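Long-range contacts in RNA-dependent RNA polymerase (Taggert virus, PDB 6DX3), which carries a viral OTU-domain cysteine protease that probably acts as a deubiquitinase, cleaving ubiquitin from its conjugates: residues A[5-10]-A[115-120]; A[24-29]-A[123-128]; A[39-44]-A[149-154]; A[49-54]-A[160-165]; A[74-79]-A[101-106]. All coordinates share one frame; numbering follows the deposited sequence.

Contact 1: A[5-10]-A[115-120]; sequences VNFDWH and TVYIWH
Phe7 and Trp9 meet Trp119 and Tyr117 through their rings, laying the N-terminal segment of the OTU-like protease fold against strand 116-121 of its mixed sheet. The Phe7 and Trp119 side chains cross at about a right angle, but their ring planes are inclined by only 46°. Trp119 CH2 comes in at the edge of the phenyl ring, 3.6 Å from Phe7 CE2. Trp9 and Tyr117 also cross at about a right angle, their planes 77° apart; Tyr117 CE1 lies near the plane of the indole, at its edge, 3.8 Å from Trp9 CZ2. Within 5-10, Trp9 CZ2 sits over the rim of one Phe7 face, while Phe7 CB lies over the rim of one Trp9 face. No hydrogen bond joins the segments: the polar ends of the strand residues turn to other partners, Tyr117 OH to Asp136 O and Trp119 NE1 to Asn143 OD1. At the poorly ordered first modelled residue, Val5 CG1 touches the edge of the Trp119 indole, 4.3 Å from CH2.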
# COMPACT_ATOMS: atom_id res chain seq x y z
N VAL A 5 -1.94 18.90 4.12
CA VAL A 5 -1.81 18.15 5.37
C VAL A 5 -0.38 18.26 5.89
O VAL A 5 0.59 18.07 5.14
CB VAL A 5 -2.23 16.68 5.19
CG1 VAL A 5 -1.55 16.07 3.97
CG2 VAL A 5 -1.94 15.87 6.44
N ASN A 6 -0.24 18.57 7.18
CA ASN A 6 1.07 18.75 7.80
C ASN A 6 1.55 17.42 8.37
O ASN A 6 0.88 16.83 9.23
CB ASN A 6 1.00 19.81 8.89
CG ASN A 6 1.08 21.22 8.34
OD1 ASN A 6 1.83 21.49 7.39
ND2 ASN A 6 0.31 22.13 8.92
N PHE A 7 2.69 16.95 7.89
CA PHE A 7 3.30 15.71 8.35
C PHE A 7 4.34 15.99 9.42
O PHE A 7 4.88 17.09 9.54
CB PHE A 7 3.95 14.95 7.19
CG PHE A 7 2.99 14.55 6.10
CD1 PHE A 7 2.97 15.24 4.89
CD2 PHE A 7 2.13 13.48 6.26
CE1 PHE A 7 2.10 14.88 3.88
CE2 PHE A 7 1.26 13.11 5.25
CZ PHE A 7 1.25 13.81 4.06
N ASP A 8 4.64 14.95 10.20
CA ASP A 8 5.76 14.93 11.14
C ASP A 8 6.50 13.62 10.87
O ASP A 8 6.34 12.63 11.59
CB ASP A 8 5.30 15.05 12.59
CG ASP A 8 6.45 15.03 13.58
OD1 ASP A 8 6.25 14.58 14.72
OD2 ASP A 8 7.56 15.47 13.20
N TRP A 9 7.30 13.61 9.80
CA TRP A 9 7.88 12.37 9.31
C TRP A 9 8.97 11.86 10.25
O TRP A 9 9.81 12.62 10.73
CB TRP A 9 8.47 12.57 7.91
CG TRP A 9 7.44 12.76 6.84
CD1 TRP A 9 7.24 13.88 6.09
CD2 TRP A 9 6.47 11.80 6.40
NE1 TRP A 9 6.21 13.68 5.20
CE2 TRP A 9 5.72 12.41 5.37
CE3 TRP A 9 6.16 10.49 6.77
CZ2 TRP A 9 4.68 11.75 4.72
CZ3 TRP A 9 5.13 9.84 6.11
CH2 TRP A 9 4.40 10.47 5.10
N HIS A 10 8.94 10.56 10.51
CA HIS A 10 10.01 9.85 11.21
C HIS A 10 10.52 8.74 10.30
O HIS A 10 9.76 7.82 9.98
CB HIS A 10 9.53 9.27 12.54
CG HIS A 10 8.92 10.28 13.46
ND1 HIS A 10 7.60 10.69 13.35
CD2 HIS A 10 9.44 10.97 14.50
CE1 HIS A 10 7.34 11.58 14.29
NE2 HIS A 10 8.44 11.77 15.00
N THR A 115 6.28 5.38 -4.99
CA THR A 115 6.03 5.68 -3.59
C THR A 115 4.58 5.37 -3.25
O THR A 115 3.67 5.66 -4.04
CB THR A 115 6.36 7.14 -3.28
OG1 THR A 115 7.74 7.39 -3.57
CG2 THR A 115 6.09 7.46 -1.82
N VAL A 116 4.37 4.77 -2.08
CA VAL A 116 3.04 4.40 -1.61
C VAL A 116 2.83 4.97 -0.22
O VAL A 116 3.64 4.74 0.68
CB VAL A 116 2.83 2.87 -1.61
CG1 VAL A 116 1.43 2.54 -1.09
CG2 VAL A 116 3.03 2.30 -3.00
N TYR A 117 1.74 5.71 -0.05
CA TYR A 117 1.28 6.15 1.26
C TYR A 117 0.18 5.21 1.73
O TYR A 117 -0.73 4.88 0.96
CB TYR A 117 0.73 7.58 1.21
CG TYR A 117 1.74 8.68 0.97
CD1 TYR A 117 1.82 9.77 1.84
CD2 TYR A 117 2.60 8.65 -0.12
CE1 TYR A 117 2.74 10.78 1.63
CE2 TYR A 117 3.52 9.65 -0.33
CZ TYR A 117 3.58 10.72 0.55
OH TYR A 117 4.50 11.73 0.34
N ILE A 118 0.27 4.76 2.98
CA ILE A 118 -0.75 3.92 3.59
C ILE A 118 -1.36 4.70 4.74
O ILE A 118 -0.71 4.90 5.79
CB ILE A 118 -0.19 2.58 4.08
CG1 ILE A 118 0.65 1.91 2.99
CG2 ILE A 118 -1.32 1.66 4.52
CD1 ILE A 118 1.23 0.56 3.42
N TRP A 119 -2.59 5.16 4.56
CA TRP A 119 -3.29 5.95 5.57
C TRP A 119 -4.13 5.02 6.45
O TRP A 119 -4.94 4.24 5.94
CB TRP A 119 -4.17 7.01 4.91
CG TRP A 119 -3.43 7.89 3.95
CD1 TRP A 119 -3.04 7.58 2.68
CD2 TRP A 119 -2.99 9.24 4.19
NE1 TRP A 119 -2.39 8.65 2.11
CE2 TRP A 119 -2.34 9.68 3.02
CE3 TRP A 119 -3.08 10.11 5.28
CZ2 TRP A 119 -1.79 10.95 2.90
CZ3 TRP A 119 -2.53 11.37 5.16
CH2 TRP A 119 -1.89 11.78 3.98
N HIS A 120 -3.93 5.11 7.76
CA HIS A 120 -4.61 4.23 8.69
C HIS A 120 -5.87 4.89 9.22
O HIS A 120 -5.80 5.94 9.87
CB HIS A 120 -3.70 3.84 9.86
CG HIS A 120 -4.42 3.17 10.98
ND1 HIS A 120 -4.85 3.85 12.10
CD2 HIS A 120 -4.80 1.88 11.15
CE1 HIS A 120 -5.46 3.01 12.91
NE2 HIS A 120 -5.45 1.81 12.36

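Contact 2: A[24-29]-A[123-128]; sequences EVEDIF and ASKHCD
Val25 and Lys125 are joined through the backbone: Val25 N donates to Lys125 O over 3.2 Å, with an N-H...O angle of 165°. A water extends this link, accepting from Glu26 N and donating to the same Lys125 O at 2.7 Å; its bond from Lys125 NZ is weak. In the salt bridge, Lys125, bent along its chain, brings NZ to a short 2.5 Å from Glu26 OE1, approaching it from above the carboxylate plane. These bonds lie where strand 17-24 passes into the short, weakly bonded helix 25-28, beside a type II turn, Ala123 to His126, that leads into strand 126-133. Glu24 and His126 form an antiparallel, non-hydrogen-bonded pair there, their side chains on one face of the sheet. Glu24 OE1 lies in the imidazole plane, at its edge, 3.3 Å from His126 CD2, while the ring nitrogens bond to Asp122 and Asp22. In packing, the branches of Val25 divide: CG1 touches Cys127 SG at 3.4 Å, and CG2 lies 3.1 Å from Lys125 O.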
# COMPACT_ATOMS: atom_id res chain seq x y z
N GLU A 24 -9.38 14.35 7.84
CA GLU A 24 -10.61 13.98 7.17
C GLU A 24 -10.20 13.53 5.76
O GLU A 24 -9.80 14.36 4.94
CB GLU A 24 -11.56 15.17 7.09
CG GLU A 24 -12.13 15.74 8.42
CD GLU A 24 -12.75 14.70 9.33
OE1 GLU A 24 -12.03 14.12 10.16
OE2 GLU A 24 -13.97 14.48 9.23
N VAL A 25 -10.32 12.23 5.47
CA VAL A 25 -9.81 11.73 4.19
C VAL A 25 -10.50 12.43 3.02
O VAL A 25 -9.85 12.76 2.02
CB VAL A 25 -9.96 10.19 4.09
CG1 VAL A 25 -9.02 9.52 5.03
CG2 VAL A 25 -11.39 9.77 4.33
N GLU A 26 -11.81 12.66 3.11
CA GLU A 26 -12.54 13.18 1.96
C GLU A 26 -12.31 14.66 1.71
O GLU A 26 -12.70 15.16 0.66
CB GLU A 26 -14.04 12.90 2.12
CG GLU A 26 -14.38 11.41 2.22
CD GLU A 26 -15.82 11.13 1.86
OE1 GLU A 26 -16.72 11.70 2.51
OE2 GLU A 26 -16.04 10.32 0.93
N ASP A 27 -11.67 15.38 2.64
CA ASP A 27 -11.23 16.73 2.33
C ASP A 27 -10.11 16.73 1.30
O ASP A 27 -9.93 17.71 0.57
CB ASP A 27 -10.78 17.45 3.61
CG ASP A 27 -11.89 17.60 4.62
OD1 ASP A 27 -13.04 17.22 4.31
OD2 ASP A 27 -11.60 18.10 5.73
N ILE A 28 -9.36 15.63 1.21
CA ILE A 28 -8.21 15.54 0.33
C ILE A 28 -8.39 14.50 -0.77
O ILE A 28 -7.94 14.73 -1.90
CB ILE A 28 -6.93 15.27 1.15
CG1 ILE A 28 -6.75 16.33 2.24
CG2 ILE A 28 -5.71 15.19 0.24
CD1 ILE A 28 -6.32 17.70 1.73
N PHE A 29 -9.03 13.37 -0.49
CA PHE A 29 -9.14 12.26 -1.44
C PHE A 29 -10.60 11.93 -1.74
O PHE A 29 -11.52 12.39 -1.06
CB PHE A 29 -8.46 10.99 -0.91
CG PHE A 29 -7.02 11.17 -0.56
CD1 PHE A 29 -6.62 11.27 0.77
CD2 PHE A 29 -6.05 11.22 -1.55
CE1 PHE A 29 -5.29 11.44 1.10
CE2 PHE A 29 -4.72 11.38 -1.23
CZ PHE A 29 -4.34 11.49 0.09
N ALA A 123 -11.22 6.10 12.93
CA ALA A 123 -12.67 6.20 13.00
C ALA A 123 -13.16 6.61 11.62
O ALA A 123 -12.37 6.95 10.74
CB ALA A 123 -13.13 7.19 14.08
N SER A 124 -14.49 6.55 11.44
CA SER A 124 -15.11 6.63 10.11
C SER A 124 -14.51 7.72 9.23
O SER A 124 -14.71 8.91 9.47
CB SER A 124 -16.62 6.84 10.24
OG SER A 124 -17.29 6.27 9.13
N LYS A 125 -13.74 7.30 8.22
CA LYS A 125 -13.19 8.21 7.21
C LYS A 125 -12.28 9.27 7.83
O LYS A 125 -12.15 10.38 7.31
CB LYS A 125 -14.31 8.84 6.39
CG LYS A 125 -15.08 7.82 5.55
CD LYS A 125 -16.57 8.07 5.52
CE LYS A 125 -16.96 9.03 4.41
NZ LYS A 125 -16.47 10.42 4.67
N HIS A 126 -11.65 8.93 8.95
CA HIS A 126 -10.64 9.77 9.60
C HIS A 126 -9.40 8.93 9.84
O HIS A 126 -9.50 7.75 10.19
CB HIS A 126 -11.15 10.35 10.92
CG HIS A 126 -10.10 11.06 11.71
ND1 HIS A 126 -9.20 10.39 12.53
CD2 HIS A 126 -9.79 12.37 11.81
CE1 HIS A 126 -8.39 11.26 13.09
NE2 HIS A 126 -8.72 12.47 12.68
N CYS A 127 -8.23 9.54 9.66
CA CYS A 127 -6.95 8.85 9.79
C CYS A 127 -6.10 9.52 10.86
O CYS A 127 -6.12 10.75 11.00
CB CYS A 127 -6.20 8.82 8.46
SG CYS A 127 -6.99 7.79 7.20
N ASP A 128 -5.36 8.71 11.62
CA ASP A 128 -4.53 9.21 12.71
C ASP A 128 -3.04 8.99 12.51
O ASP A 128 -2.24 9.56 13.27
CB ASP A 128 -4.96 8.59 14.05
CG ASP A 128 -4.78 7.08 14.09
OD1 ASP A 128 -4.91 6.44 13.03
OD2 ASP A 128 -4.50 6.54 15.18
O HOH W 1 -13.68 11.83 5.58

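Contact 3: A[39-44]-A[149-154]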
# COMPACT_ATOMS: atom_id res chain seq x y z
N ASN A 39 -8.13 -9.92 -1.39
CA ASN A 39 -7.20 -9.38 -2.38
C ASN A 39 -7.21 -7.85 -2.41
O ASN A 39 -6.56 -7.25 -3.28
CB ASN A 39 -7.54 -9.92 -3.77
CG ASN A 39 -7.52 -11.44 -3.83
OD1 ASN A 39 -6.60 -12.09 -3.34
ND2 ASN A 39 -8.55 -12.01 -4.44
N CYS A 40 -7.91 -7.21 -1.46
CA CYS A 40 -8.18 -5.78 -1.54
C CYS A 40 -6.91 -4.94 -1.55
O CYS A 40 -6.89 -3.86 -2.16
CB CYS A 40 -9.06 -5.37 -0.36
SG CYS A 40 -8.35 -5.83 1.23
N LEU A 41 -5.84 -5.38 -0.88
CA LEU A 41 -4.59 -4.63 -0.96
C LEU A 41 -4.09 -4.57 -2.40
O LEU A 41 -3.72 -3.51 -2.90
CB LEU A 41 -3.52 -5.24 -0.05
CG LEU A 41 -2.15 -4.57 -0.23
CD1 LEU A 41 -2.18 -3.14 0.30
CD2 LEU A 41 -1.03 -5.37 0.42
N TYR A 42 -4.10 -5.72 -3.09
CA TYR A 42 -3.60 -5.78 -4.46
C TYR A 42 -4.53 -5.07 -5.43
O TYR A 42 -4.07 -4.49 -6.41
CB TYR A 42 -3.38 -7.24 -4.86
CG TYR A 42 -2.51 -7.99 -3.88
CD1 TYR A 42 -1.18 -7.64 -3.71
CD2 TYR A 42 -3.02 -9.02 -3.11
CE1 TYR A 42 -0.37 -8.31 -2.81
CE2 TYR A 42 -2.22 -9.70 -2.20
CZ TYR A 42 -0.89 -9.34 -2.06
OH TYR A 42 -0.08 -10.00 -1.17
N HIS A 43 -5.84 -5.12 -5.18
CA HIS A 43 -6.79 -4.32 -5.96
C HIS A 43 -6.44 -2.84 -5.87
O HIS A 43 -6.36 -2.14 -6.88
CB HIS A 43 -8.21 -4.55 -5.46
CG HIS A 43 -8.83 -5.84 -5.90
ND1 HIS A 43 -9.13 -6.10 -7.22
CD2 HIS A 43 -9.21 -6.93 -5.21
CE1 HIS A 43 -9.67 -7.30 -7.32
NE2 HIS A 43 -9.73 -7.83 -6.11
N SER A 44 -6.24 -2.34 -4.64
CA SER A 44 -6.00 -0.91 -4.45
C SER A 44 -4.65 -0.48 -5.00
O SER A 44 -4.51 0.64 -5.50
CB SER A 44 -6.10 -0.56 -2.96
OG SER A 44 -5.36 -1.48 -2.18
N ASN A 149 -8.69 -4.73 8.31
CA ASN A 149 -7.95 -5.57 7.37
C ASN A 149 -8.20 -5.20 5.91
O ASN A 149 -7.47 -5.69 5.04
CB ASN A 149 -8.31 -7.04 7.61
CG ASN A 149 -7.86 -7.53 8.98
OD1 ASN A 149 -6.87 -7.06 9.53
ND2 ASN A 149 -8.60 -8.48 9.53
N HIS A 150 -9.17 -4.34 5.62
CA HIS A 150 -9.52 -3.94 4.26
C HIS A 150 -8.65 -2.78 3.80
O HIS A 150 -8.20 -1.95 4.60
CB HIS A 150 -11.00 -3.56 4.18
CG HIS A 150 -11.45 -3.15 2.81
ND1 HIS A 150 -11.81 -4.07 1.85
CD2 HIS A 150 -11.62 -1.93 2.25
CE1 HIS A 150 -12.17 -3.43 0.75
NE2 HIS A 150 -12.07 -2.13 0.97
N TYR A 151 -8.43 -2.71 2.48
CA TYR A 151 -7.68 -1.63 1.85
C TYR A 151 -8.51 -1.03 0.73
O TYR A 151 -9.08 -1.76 -0.09
CB TYR A 151 -6.35 -2.13 1.28
CG TYR A 151 -5.24 -2.33 2.29
CD1 TYR A 151 -4.45 -1.27 2.71
CD2 TYR A 151 -4.98 -3.59 2.81
CE1 TYR A 151 -3.43 -1.45 3.63
CE2 TYR A 151 -3.96 -3.78 3.73
CZ TYR A 151 -3.19 -2.70 4.13
OH TYR A 151 -2.18 -2.89 5.05
N ASP A 152 -8.58 0.30 0.68
CA ASP A 152 -9.20 1.01 -0.43
C ASP A 152 -8.17 1.95 -1.05
O ASP A 152 -7.16 2.29 -0.43
CB ASP A 152 -10.44 1.80 0.01
CG ASP A 152 -11.65 0.92 0.25
OD1 ASP A 152 -11.92 0.02 -0.57
OD2 ASP A 152 -12.33 1.13 1.28
N TYR A 153 -8.44 2.36 -2.28
CA TYR A 153 -7.61 3.34 -2.97
C TYR A 153 -8.09 4.74 -2.66
O TYR A 153 -9.29 4.98 -2.52
CB TYR A 153 -7.63 3.10 -4.48
CG TYR A 153 -6.72 4.04 -5.25
CD1 TYR A 153 -5.34 3.89 -5.18
CD2 TYR A 153 -7.23 5.07 -6.03
CE1 TYR A 153 -4.49 4.74 -5.87
CE2 TYR A 153 -6.39 5.92 -6.72
CZ TYR A 153 -5.02 5.75 -6.64
OH TYR A 153 -4.17 6.59 -7.32
N LEU A 154 -7.14 5.67 -2.54
CA LEU A 154 -7.44 7.08 -2.33
C LEU A 154 -6.94 7.87 -3.53
O LEU A 154 -5.74 7.85 -3.84
CB LEU A 154 -6.81 7.60 -1.03
CG LEU A 154 -7.37 7.03 0.27
CD1 LEU A 154 -6.47 7.39 1.45
CD2 LEU A 154 -8.79 7.51 0.52
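Cys40 carries SG between its backbone N and carbonyl carbon (chi1 55°), beside strand 150-156, and His150 has CG anti to its backbone N (chi1 -179°). The sulfur and imidazole thereby come together, SG 3.9 Å from His150 ND1 and obliquely placed to the ring. With Asp152 they are consistent with the Cys-His-Asp catalytic triad of OTU-like cysteine proteases, the cysteine opening helix 40-49. His150 NE2 donates to Asp152 OD1 over 2.6 Å (N-H...O 153°); the carboxylate oxygen lies near the ring plane, although the donor stands above the carboxylate plane. Gln34 N and Arg147 also hold Asp152, bonding OD1 and OD2 respectively. A weak bond from Tyr151 N, 3.4 Å from Cys40 SG, further ties the sulfur to the strand. The axes of segments 40-44 and 150-154 run nearly parallel, 6.8 Å apart at closest approach. Leu41 and Tyr151 lie side by side, and Leu41 CD1 makes a CH-pi contact 3.6 Å from the Tyr151 ring centroid, over the centre of its face.

Contact 4: A[49-54]-A[160-165]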
# COMPACT_ATOMS: atom_id res chain seq x y z
N MET A 49 -1.86 1.94 -10.23
CA MET A 49 -0.90 1.66 -11.29
C MET A 49 -1.53 1.50 -12.67
O MET A 49 -0.85 1.73 -13.67
CB MET A 49 -0.10 0.40 -10.97
CG MET A 49 0.75 0.48 -9.71
SD MET A 49 2.25 1.46 -9.93
CE MET A 49 3.12 0.49 -11.16
N ILE A 50 -2.79 1.09 -12.75
CA ILE A 50 -3.45 0.80 -14.02
C ILE A 50 -4.69 1.68 -14.14
O ILE A 50 -5.59 1.60 -13.30
CB ILE A 50 -3.81 -0.69 -14.16
CG1 ILE A 50 -2.59 -1.57 -13.85
CG2 ILE A 50 -4.34 -0.98 -15.55
CD1 ILE A 50 -2.90 -3.06 -13.86
N GLU A 51 -4.73 2.51 -15.18
CA GLU A 51 -5.89 3.37 -15.40
C GLU A 51 -7.11 2.55 -15.81
O GLU A 51 -8.22 2.79 -15.34
CB GLU A 51 -5.57 4.44 -16.44
CG GLU A 51 -6.66 5.48 -16.65
CD GLU A 51 -6.89 6.35 -15.42
OE1 GLU A 51 -8.05 6.72 -15.17
OE2 GLU A 51 -5.91 6.66 -14.71
N GLU A 52 -6.92 1.57 -16.70
CA GLU A 52 -8.00 0.66 -17.09
C GLU A 52 -7.98 -0.60 -16.21
O GLU A 52 -7.76 -1.71 -16.67
CB GLU A 52 -7.89 0.30 -18.56
CG GLU A 52 -7.95 1.50 -19.49
CD GLU A 52 -9.27 2.23 -19.41
OE1 GLU A 52 -10.24 1.78 -20.06
OE2 GLU A 52 -9.35 3.26 -18.70
N GLN A 53 -8.24 -0.38 -14.92
CA GLN A 53 -8.20 -1.48 -13.96
C GLN A 53 -9.29 -2.50 -14.27
O GLN A 53 -10.44 -2.14 -14.54
CB GLN A 53 -8.37 -0.95 -12.53
CG GLN A 53 -8.23 -2.03 -11.46
CD GLN A 53 -8.58 -1.53 -10.07
OE1 GLN A 53 -9.02 -0.39 -9.89
NE2 GLN A 53 -8.39 -2.38 -9.07
N GLN A 54 -8.92 -3.77 -14.24
CA GLN A 54 -9.83 -4.89 -14.46
C GLN A 54 -9.98 -5.69 -13.18
O GLN A 54 -9.18 -5.55 -12.25
CB GLN A 54 -9.31 -5.79 -15.59
CG GLN A 54 -9.09 -5.06 -16.90
CD GLN A 54 -10.39 -4.70 -17.58
OE1 GLN A 54 -10.62 -3.54 -17.92
NE2 GLN A 54 -11.25 -5.69 -17.78
N GLN A 160 -7.98 14.01 -12.44
CA GLN A 160 -8.78 13.38 -13.48
C GLN A 160 -8.38 11.93 -13.73
O GLN A 160 -9.25 11.09 -13.99
CB GLN A 160 -8.66 14.17 -14.79
CG GLN A 160 -9.92 14.93 -15.17
CD GLN A 160 -10.39 15.87 -14.07
OE1 GLN A 160 -9.60 16.64 -13.52
NE2 GLN A 160 -11.67 15.80 -13.74
N ARG A 161 -7.09 11.61 -13.65
CA ARG A 161 -6.63 10.24 -13.77
C ARG A 161 -6.61 9.59 -12.40
O ARG A 161 -6.11 10.18 -11.44
CB ARG A 161 -5.24 10.18 -14.41
CG ARG A 161 -5.25 10.19 -15.94
CD ARG A 161 -5.05 11.59 -16.48
NE ARG A 161 -5.74 11.79 -17.76
CZ ARG A 161 -5.76 12.95 -18.41
NH1 ARG A 161 -5.14 14.00 -17.91
NH2 ARG A 161 -6.41 13.05 -19.56
N THR A 162 -7.15 8.38 -12.31
CA THR A 162 -7.15 7.66 -11.04
C THR A 162 -5.76 7.14 -10.72
O THR A 162 -5.24 7.34 -9.61
CB THR A 162 -8.17 6.52 -11.08
OG1 THR A 162 -9.47 7.06 -11.36
CG2 THR A 162 -8.20 5.79 -9.75
N ALA A 163 -5.12 6.47 -11.67
CA ALA A 163 -3.77 5.98 -11.47
C ALA A 163 -2.77 7.13 -11.51
O ALA A 163 -3.07 8.23 -11.98
CB ALA A 163 -3.41 4.93 -12.52
N VAL A 164 -1.58 6.86 -10.99
CA VAL A 164 -0.50 7.84 -10.98
C VAL A 164 0.35 7.67 -12.22
O VAL A 164 0.13 6.75 -13.02
CB VAL A 164 0.34 7.70 -9.70
CG1 VAL A 164 -0.54 7.88 -8.47
CG2 VAL A 164 1.03 6.35 -9.67
N VAL A 165 1.32 8.56 -12.41
CA VAL A 165 2.31 8.45 -13.49
C VAL A 165 3.36 9.54 -13.32
O VAL A 165 4.56 9.30 -13.45
CB VAL A 165 1.66 8.54 -14.89
CG1 VAL A 165 0.82 9.80 -15.01
CG2 VAL A 165 2.72 8.48 -15.98
O HOH W 2 -9.89 7.95 -14.03
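Glu51 and Ala163 bring two irregular loops together, their CA atoms 5.2 Å apart. The Glu51 side chain does most of the joining: CG is anti to the backbone N (chi1 -174°), and a bend at chi2 follows. Its carboxylate faces two consecutive backbone N-H groups. Ala163 N donates to Glu51 OE2 on the syn side, 3.1 Å away and 33° out of the carboxylate plane, while Thr162 N makes a weak bond to OE1 at 3.4 Å. A water hydrogen-bonded to Thr162 OG1 (2.8 Å) also lies close to Glu51 OE1 and Gln160 O. The aliphatic start of Arg161 flanks the acid, CB lying 3.6 Å from Glu51 OE2. Ala163 points its methyl at the opposing main chain, with CB 3.9 Å from Met49 C and equally near Ile50 C. Thr162 O bonds to Tyr153 OH, and Val164 bonds by backbone to Gly48. This surface contact thus fastens the last modelled residues, after strand 150-156 of the OTU-like fold, to the connection between helices 40-49 and 57-72.

Contact 5: A[74-79]-A[101-106]; sequences DTTEET and SSLEVN
Glu78 spans two residues of helix 102-112 with its carboxylate, through two hydrogen bonds to that helix. CG is anti to the backbone N (chi1 -177°) and the chain is extended beyond it. Asn106 ND2 donates to Glu78 OE2 over 2.8 Å in a nearly straight bond (173°); Glu78 OE2 lies in the Asn106 amide plane and accepts through its anti lone pair. Ser102 OG donates to the other oxygen, OE1, at 2.8 Å from the syn side. Tyr133 OH also bonds to OE2, so the buried carboxylate has several donors, which would favour its charged form. Within 74-79, Thr76 O takes both Thr79 N and Thr79 OG1, the hydroxyl 2.9 Å away and almost in line with the carbonyl. The remaining packing centres on Leu103 CD1, 3.8 Å from Glu78 CG as the two side chains slide past each other in opposite directions; Thr79 CG2 lies 4.1 Å from the same methyl. Thr76 and Asn106 meet tip to tip, CG2 3.7 Å from ND2. Helix 102-112 thus takes the loop after helix 57-72 on one flank, while Val105 packs on strand 116-121 and Glu104 on helix 40-49.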
# COMPACT_ATOMS: atom_id res chain seq x y z
N ASP A 74 16.61 -10.24 1.62
CA ASP A 74 17.78 -10.16 2.48
C ASP A 74 18.21 -8.73 2.78
O ASP A 74 19.13 -8.55 3.58
CB ASP A 74 18.95 -10.91 1.85
CG ASP A 74 18.64 -12.37 1.59
OD1 ASP A 74 17.97 -12.99 2.44
OD2 ASP A 74 19.05 -12.89 0.53
N THR A 75 17.59 -7.73 2.16
CA THR A 75 17.94 -6.34 2.39
C THR A 75 16.76 -5.50 2.85
O THR A 75 16.85 -4.27 2.86
CB THR A 75 18.54 -5.72 1.12
OG1 THR A 75 17.56 -5.72 0.08
CG2 THR A 75 19.77 -6.49 0.66
N THR A 76 15.64 -6.13 3.21
CA THR A 76 14.44 -5.43 3.64
C THR A 76 14.29 -5.64 5.14
O THR A 76 13.98 -6.75 5.59
CB THR A 76 13.21 -5.92 2.88
OG1 THR A 76 13.44 -5.80 1.47
CG2 THR A 76 11.98 -5.10 3.25
N GLU A 77 14.49 -4.57 5.92
CA GLU A 77 14.49 -4.69 7.37
C GLU A 77 13.12 -5.09 7.91
O GLU A 77 13.03 -5.74 8.96
CB GLU A 77 14.94 -3.38 8.03
CG GLU A 77 16.33 -2.93 7.62
CD GLU A 77 17.40 -3.96 7.93
OE1 GLU A 77 17.50 -4.38 9.11
OE2 GLU A 77 18.13 -4.36 7.00
N GLU A 78 12.05 -4.71 7.22
CA GLU A 78 10.71 -5.04 7.69
C GLU A 78 10.49 -6.55 7.80
O GLU A 78 9.64 -6.99 8.58
CB GLU A 78 9.65 -4.41 6.78
CG GLU A 78 8.22 -4.65 7.25
CD GLU A 78 7.24 -3.61 6.74
OE1 GLU A 78 6.12 -3.56 7.29
OE2 GLU A 78 7.57 -2.85 5.81
N THR A 79 11.25 -7.35 7.05
CA THR A 79 11.10 -8.80 7.16
C THR A 79 11.51 -9.33 8.53
O THR A 79 11.07 -10.42 8.91
CB THR A 79 11.91 -9.52 6.08
OG1 THR A 79 13.30 -9.43 6.39
CG2 THR A 79 11.65 -8.90 4.70
N SER A 101 -0.49 -7.04 3.38
CA SER A 101 -0.12 -6.18 4.50
C SER A 101 0.92 -5.17 4.03
O SER A 101 1.27 -5.11 2.84
CB SER A 101 0.38 -7.02 5.68
OG SER A 101 1.66 -7.58 5.40
N SER A 102 1.45 -4.39 4.97
CA SER A 102 2.39 -3.32 4.63
C SER A 102 3.70 -3.88 4.08
O SER A 102 4.37 -3.20 3.29
CB SER A 102 2.65 -2.44 5.85
OG SER A 102 3.38 -3.14 6.84
N LEU A 103 4.08 -5.09 4.47
CA LEU A 103 5.32 -5.67 3.95
C LEU A 103 5.21 -5.95 2.45
O LEU A 103 6.20 -5.83 1.73
CB LEU A 103 5.67 -6.95 4.71
CG LEU A 103 6.89 -7.72 4.19
CD1 LEU A 103 8.12 -6.82 4.17
CD2 LEU A 103 7.14 -8.95 5.04
N GLU A 104 4.02 -6.33 1.98
CA GLU A 104 3.83 -6.52 0.55
C GLU A 104 3.85 -5.19 -0.20
O GLU A 104 4.32 -5.12 -1.34
CB GLU A 104 2.51 -7.25 0.28
CG GLU A 104 2.51 -8.72 0.72
CD GLU A 104 2.52 -8.88 2.23
OE1 GLU A 104 3.61 -9.12 2.80
OE2 GLU A 104 1.45 -8.76 2.86
N VAL A 105 3.35 -4.12 0.43
CA VAL A 105 3.53 -2.79 -0.14
C VAL A 105 5.01 -2.44 -0.19
O VAL A 105 5.50 -1.88 -1.18
CB VAL A 105 2.75 -1.74 0.68
CG1 VAL A 105 3.03 -0.35 0.14
CG2 VAL A 105 1.26 -2.04 0.67
N ASN A 106 5.74 -2.77 0.88
CA ASN A 106 7.18 -2.54 0.92
C ASN A 106 7.87 -3.15 -0.30
O ASN A 106 8.61 -2.47 -1.01
CB ASN A 106 7.75 -3.13 2.22
CG ASN A 106 9.15 -2.65 2.53
OD1 ASN A 106 9.97 -2.42 1.63
ND2 ASN A 106 9.45 -2.50 3.82

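In the fold
Contacts 1, 2 and 3 share the mixed sheet. Contacts 1 and 2, with centres 13 Å apart, reach its neighbouring strands 116-121 and 126-133; strand 150-156 of contact 3 lies further across, and Trp119 touches Leu154. Helix 40-49 takes part in contact 3 and leads into the loop of contact 4, 14 Å away between centres. Contact 5 is farthest from contact 2, about 26 Å between centres, but Leu41 and Val105 link its helix to contact 3. Along the chain contacts 1 to 4 cross one another, whereas contact 5 is nested inside all four. Both modelled chain ends fold back, the first onto the sheet, the last beside helix 40-49, which carries the probable catalytic cysteine.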